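Local coordinates for BamaA.19900.a (Balamuthia mandrillaris, PDB 6VZZ), which probably phosphorylates glucose to glucose 6-phosphate at the expense of ATP, as expected of a glucokinase of the actin-type ATPase superfamily, at residues Q63-K68 with I76-S81; S85-L90 with P132-P137. All blocks are in the same frame, centred on the assembly; numbering follows the deposited sequence.

Interaction 1: Q63-K68 with I76-S81; sequences QVLKVK and IAFFDS
F78 meets L65 and V67 without any hydrogen bond between strand 63-68 and helix 76-81; the shortest polar bond within the two segments is D80 N to I76 O, 2.9 Å. S81 N follows it by bonding to A77 O, and these regular turns fix the backbone from which the ring of F78 reaches across. With CG opposite the backbone N (chi1 163°), the phenyl group extends from the helix to the strand, and two aliphatic side chains receive it in different ways. V67 lies over a face: its CG1 stands 3.5 Å from the centroid of the F78 ring and only 13° off the ring normal, a CH-pi contact. L65 instead sits at the edge of the ring, its CG close to the ring plane and 3.5 Å from F78 CE1. Its CB faces the next corner of the ring, 3.6 Å from F78 CZ, while CD2 lies 3.7 Å from F78 CE1. L65 and V67, two apart on the strand and both with CB toward the helix, thus meet one ring, at its edge and over a face. K66, the residue between them, turns the other way, and its long side chain is exposed. The helix runs almost antiparallel to the strand, the two short axes approaching to 10.2 Å at 162°. A classic beta bulge interrupts the strand where V64 and L65 both face L50 of strand 47-54; beyond it V67 pairs with T48. Strand 62-68 is the outermost on this side of the five-stranded mixed sheet, in the 3-2-1-4-5 order of the ribonuclease H-like fold, and helix 72-90 lies against it, with V82 one turn after F78 also touching L65 and with F79 directed to L126 of strand 125-127 and to the loop at L131.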
loop_
_atom_site.group_PDB
_atom_site.type_symbol
_atom_site.label_atom_id
_atom_site.label_comp_id
_atom_site.label_asym_id
_atom_site.label_seq_id
_atom_site.Cartn_x
_atom_site.Cartn_y
_atom_site.Cartn_z
ATOM N N GLN A 63 6.150 -0.667 33.232
ATOM C CA GLN A 63 5.961 0.712 32.799
ATOM C C GLN A 63 6.418 1.633 33.919
ATOM O O GLN A 63 5.896 1.558 35.031
ATOM C CB GLN A 63 4.506 0.997 32.431
ATOM C CG GLN A 63 4.287 2.476 32.029
ATOM C CD GLN A 63 3.038 2.698 31.191
ATOM O OE1 GLN A 63 2.946 2.211 30.065
ATOM N NE2 GLN A 63 2.066 3.437 31.739
ATOM N N VAL A 64 7.388 2.500 33.636
ATOM C CA VAL A 64 7.920 3.343 34.700
ATOM C C VAL A 64 7.347 4.753 34.620
ATOM O O VAL A 64 7.162 5.400 35.656
ATOM C CB VAL A 64 9.460 3.381 34.701
ATOM C CG1 VAL A 64 10.033 2.005 34.415
ATOM C CG2 VAL A 64 9.981 4.398 33.731
ATOM N N LEU A 65 7.048 5.252 33.420
ATOM C CA LEU A 65 6.505 6.601 33.370
ATOM C C LEU A 65 5.737 6.845 32.083
ATOM O O LEU A 65 6.086 6.330 31.020
ATOM C CB LEU A 65 7.609 7.651 33.529
ATOM C CG LEU A 65 7.148 8.871 34.350
ATOM C CD1 LEU A 65 6.163 8.464 35.453
ATOM C CD2 LEU A 65 8.338 9.602 34.955
ATOM N N LYS A 66 4.684 7.646 32.204
ATOM C CA LYS A 66 3.947 8.184 31.074
ATOM C C LYS A 66 3.757 9.679 31.287
ATOM O O LYS A 66 3.727 10.163 32.423
ATOM C CB LYS A 66 2.580 7.495 30.890
ATOM C CG LYS A 66 1.555 7.770 31.983
ATOM C CD LYS A 66 0.155 7.312 31.551
ATOM C CE LYS A 66 -0.905 7.676 32.586
ATOM N NZ LYS A 66 -2.290 7.749 31.998
ATOM N N VAL A 67 3.635 10.414 30.187
ATOM C CA VAL A 67 3.609 11.869 30.242
ATOM C C VAL A 67 2.801 12.378 29.055
ATOM O O VAL A 67 2.734 11.729 28.008
ATOM C CB VAL A 67 5.056 12.437 30.264
ATOM C CG1 VAL A 67 5.783 12.124 28.968
ATOM C CG2 VAL A 67 5.067 13.938 30.541
ATOM N N LYS A 68 2.148 13.528 29.233
ATOM C CA LYS A 68 1.451 14.201 28.139
ATOM C C LYS A 68 2.422 15.196 27.510
ATOM O O LYS A 68 2.829 16.167 28.154
ATOM C CB LYS A 68 0.180 14.892 28.627
ATOM N N ILE A 76 12.547 15.493 25.748
ATOM C CA ILE A 76 13.925 15.453 26.220
ATOM C C ILE A 76 13.981 15.696 27.724
ATOM O O ILE A 76 14.709 15.006 28.449
ATOM C CB ILE A 76 14.788 16.463 25.434
ATOM C CG1 ILE A 76 14.959 15.987 23.991
ATOM C CG2 ILE A 76 16.160 16.659 26.082
ATOM C CD1 ILE A 76 15.641 16.994 23.110
ATOM N N ALA A 77 13.201 16.658 28.221
ATOM C CA ALA A 77 13.168 16.893 29.662
ATOM C C ALA A 77 12.571 15.699 30.401
ATOM O O ALA A 77 13.016 15.357 31.500
ATOM C CB ALA A 77 12.383 18.165 29.971
ATOM N N PHE A 78 11.557 15.053 29.818
ATOM C CA PHE A 78 11.003 13.855 30.436
ATOM C C PHE A 78 12.021 12.721 30.441
ATOM O O PHE A 78 12.189 12.041 31.456
ATOM C CB PHE A 78 9.714 13.452 29.713
ATOM C CG PHE A 78 9.258 12.021 29.971
ATOM C CD1 PHE A 78 8.526 11.694 31.112
ATOM C CD2 PHE A 78 9.511 11.013 29.040
ATOM C CE1 PHE A 78 8.082 10.374 31.338
ATOM C CE2 PHE A 78 9.066 9.694 29.260
ATOM C CZ PHE A 78 8.350 9.377 30.411
ATOM N N PHE A 79 12.733 12.521 29.326
ATOM C CA PHE A 79 13.706 11.434 29.248
ATOM C C PHE A 79 14.861 11.662 30.221
ATOM O O PHE A 79 15.219 10.764 30.991
ATOM C CB PHE A 79 14.229 11.287 27.815
ATOM C CG PHE A 79 13.197 10.815 26.822
ATOM C CD1 PHE A 79 12.222 9.893 27.186
ATOM C CD2 PHE A 79 13.208 11.291 25.515
ATOM C CE1 PHE A 79 11.271 9.444 26.263
ATOM C CE2 PHE A 79 12.264 10.858 24.587
ATOM C CZ PHE A 79 11.294 9.927 24.961
ATOM N N ASP A 80 15.464 12.857 30.191
ATOM C CA ASP A 80 16.503 13.198 31.161
ATOM C C ASP A 80 16.040 12.917 32.586
ATOM O O ASP A 80 16.743 12.273 33.371
ATOM C CB ASP A 80 16.906 14.670 31.024
ATOM C CG ASP A 80 17.671 14.964 29.734
ATOM O OD1 ASP A 80 18.103 14.006 29.054
ATOM O OD2 ASP A 80 17.844 16.165 29.403
ATOM N N SER A 81 14.842 13.383 32.933
ATOM C CA SER A 81 14.353 13.219 34.297
ATOM C C SER A 81 14.194 11.749 34.658
ATOM O O SER A 81 14.728 11.286 35.671
ATOM C CB SER A 81 13.027 13.951 34.467
ATOM O OG SER A 81 12.499 13.708 35.751
#

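Interaction 2: S85-L90 with P132-P137; sequences SIRDLL and PSFLFP
R87 and F134 supply the aromatic part of this contact: the aliphatic stem of the arginine lies over a face of the phenyl ring. R87 CB stands 3.6 Å from the centroid of the F134 ring, 10° off its normal, in a CH-pi contact, and CD continues along the ring to 3.6 Å from F134 CD1. A bend at chi3 (78°) then leads the guanidinium away, its plane nearly perpendicular to the ring (88°), so the charged group does not stack on it; NH2 makes a long, weak ion pair with D84 OD1. Purely apolar contacts come from I86, whose CG2 meets the ring edge at F134 CE2 (3.8 Å) and whose CD1 lies 4.0 Å from L135 CD1, the two side chains crossing at about a right angle. Helix 72-90 is the helix of a beta-alpha-beta crossover between parallel strands 62-68 and 96-101 of the ribonuclease H-like sheet, and here its final turns meet the loop that enters strand 141-145. Backbone bonds shape both partners: I86 O accepts from L89 N and L90 N, while F136 N bonds to P132 O at 3.0 Å. F134 is further tied by its backbone to A94, and L135 rests on V39 of strand 37-43.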
loop_
_atom_site.group_PDB
_atom_site.type_symbol
_atom_site.label_atom_id
_atom_site.label_comp_id
_atom_site.label_asym_id
_atom_site.label_seq_id
_atom_site.Cartn_x
_atom_site.Cartn_y
_atom_site.Cartn_z
ATOM N N SER A 85 16.231 9.156 37.318
ATOM C CA SER A 85 15.485 8.461 38.365
ATOM C C SER A 85 15.771 6.964 38.355
ATOM O O SER A 85 16.008 6.363 39.409
ATOM C CB SER A 85 13.987 8.724 38.208
ATOM O OG SER A 85 13.636 10.006 38.706
ATOM N N ILE A 86 15.752 6.346 37.172
ATOM C CA ILE A 86 16.071 4.926 37.066
ATOM C C ILE A 86 17.535 4.675 37.410
ATOM O O ILE A 86 17.880 3.659 38.025
ATOM C CB ILE A 86 15.713 4.414 35.661
ATOM C CG1 ILE A 86 14.198 4.485 35.455
ATOM C CG2 ILE A 86 16.235 2.996 35.428
ATOM C CD1 ILE A 86 13.793 4.504 34.000
ATOM N N ARG A 87 18.417 5.601 37.037
ATOM C CA ARG A 87 19.827 5.447 37.368
ATOM C C ARG A 87 20.039 5.398 38.877
ATOM O O ARG A 87 20.827 4.584 39.375
ATOM C CB ARG A 87 20.631 6.582 36.743
ATOM C CG ARG A 87 22.112 6.451 36.960
ATOM C CD ARG A 87 22.865 7.470 36.155
ATOM N NE ARG A 87 22.830 8.784 36.779
ATOM C CZ ARG A 87 23.376 9.862 36.240
ATOM N NH1 ARG A 87 23.986 9.765 35.066
ATOM N NH2 ARG A 87 23.311 11.032 36.868
ATOM N N ASP A 88 19.330 6.247 39.626
ATOM C CA ASP A 88 19.473 6.251 41.076
ATOM C C ASP A 88 18.934 4.984 41.720
ATOM O O ASP A 88 19.256 4.718 42.879
ATOM C CB ASP A 88 18.767 7.459 41.680
ATOM C CG ASP A 88 19.658 8.665 41.767
ATOM O OD1 ASP A 88 20.883 8.476 41.954
ATOM O OD2 ASP A 88 19.136 9.800 41.662
ATOM N N LEU A 89 18.110 4.214 41.012
ATOM C CA LEU A 89 17.555 2.984 41.559
ATOM C C LEU A 89 18.228 1.728 41.032
ATOM O O LEU A 89 18.231 0.711 41.725
ATOM C CB LEU A 89 16.052 2.896 41.267
ATOM C CG LEU A 89 15.147 3.919 41.955
ATOM C CD1 LEU A 89 13.752 3.886 41.344
ATOM C CD2 LEU A 89 15.076 3.659 43.449
ATOM N N LEU A 90 18.789 1.762 39.825
ATOM C CA LEU A 90 19.431 0.590 39.248
ATOM C C LEU A 90 20.943 0.689 39.168
ATOM O O LEU A 90 21.615 -0.345 39.187
ATOM C CB LEU A 90 18.896 0.324 37.839
ATOM C CG LEU A 90 17.471 -0.183 37.687
ATOM C CD1 LEU A 90 17.218 -0.461 36.223
ATOM C CD2 LEU A 90 17.284 -1.430 38.513
ATOM N N PRO A 132 19.444 10.664 26.707
ATOM C CA PRO A 132 20.427 10.343 27.756
ATOM C C PRO A 132 21.039 8.959 27.549
ATOM O O PRO A 132 20.334 7.967 27.361
ATOM C CB PRO A 132 19.608 10.420 29.051
ATOM C CG PRO A 132 18.188 10.197 28.626
ATOM C CD PRO A 132 18.062 10.718 27.218
ATOM N N SER A 133 22.374 8.907 27.590
ATOM C CA SER A 133 23.108 7.659 27.393
ATOM C C SER A 133 22.659 6.542 28.332
ATOM O O SER A 133 22.670 5.371 27.937
ATOM C CB SER A 133 24.598 7.910 27.583
ATOM O OG SER A 133 25.123 8.608 26.474
ATOM N N PHE A 134 22.286 6.868 29.573
ATOM C CA PHE A 134 21.952 5.819 30.530
ATOM C C PHE A 134 20.841 4.912 30.005
ATOM O O PHE A 134 20.952 3.683 30.066
ATOM C CB PHE A 134 21.559 6.424 31.875
ATOM C CG PHE A 134 21.248 5.396 32.919
ATOM C CD1 PHE A 134 22.252 4.865 33.704
ATOM C CD2 PHE A 134 19.952 4.938 33.097
ATOM C CE1 PHE A 134 21.973 3.907 34.649
ATOM C CE2 PHE A 134 19.672 3.980 34.037
ATOM C CZ PHE A 134 20.685 3.464 34.817
ATOM N N LEU A 135 19.759 5.491 29.489
ATOM C CA LEU A 135 18.662 4.671 28.995
ATOM C C LEU A 135 18.771 4.376 27.514
ATOM O O LEU A 135 18.092 3.465 27.029
ATOM C CB LEU A 135 17.305 5.339 29.251
ATOM C CG LEU A 135 16.810 5.481 30.686
ATOM C CD1 LEU A 135 15.385 6.008 30.696
ATOM C CD2 LEU A 135 16.894 4.161 31.426
ATOM N N PHE A 136 19.596 5.117 26.787
ATOM C CA PHE A 136 19.643 5.042 25.327
ATOM C C PHE A 136 21.095 4.901 24.904
ATOM O O PHE A 136 21.722 5.874 24.468
ATOM C CB PHE A 136 18.968 6.262 24.701
ATOM C CG PHE A 136 17.565 6.469 25.184
ATOM C CD1 PHE A 136 16.512 5.739 24.640
ATOM C CD2 PHE A 136 17.295 7.364 26.212
ATOM C CE1 PHE A 136 15.213 5.910 25.102
ATOM C CE2 PHE A 136 15.998 7.541 26.672
ATOM C CZ PHE A 136 14.958 6.813 26.120
ATOM N N PRO A 137 21.657 3.697 25.013
ATOM C CA PRO A 137 23.061 3.482 24.631
ATOM C C PRO A 137 23.298 3.911 23.197
ATOM O O PRO A 137 22.548 3.511 22.292
ATOM C CB PRO A 137 23.246 1.968 24.800
ATOM C CG PRO A 137 21.856 1.403 24.733
ATOM C CD PRO A 137 20.967 2.435 25.336
#

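Overall arrangement
Helix 72-90 is common to both contacts, whose centres lie 12 Å apart. Interaction 1 comes first along the chain and joins the helix to the strand just before it; interaction 2 follows, joining the end of the same helix to a loop more than 40 residues later. They touch directly: V64 packs on I86, the rings of F79 and F136 meet edge-to-face, and P132 lies against D80. One helix therefore ties the edge strand 62-68 of the five-stranded sheet to the loop before strand 141-145, its opposite outermost strand. That strand ends at N145, which lines the glucose pocket.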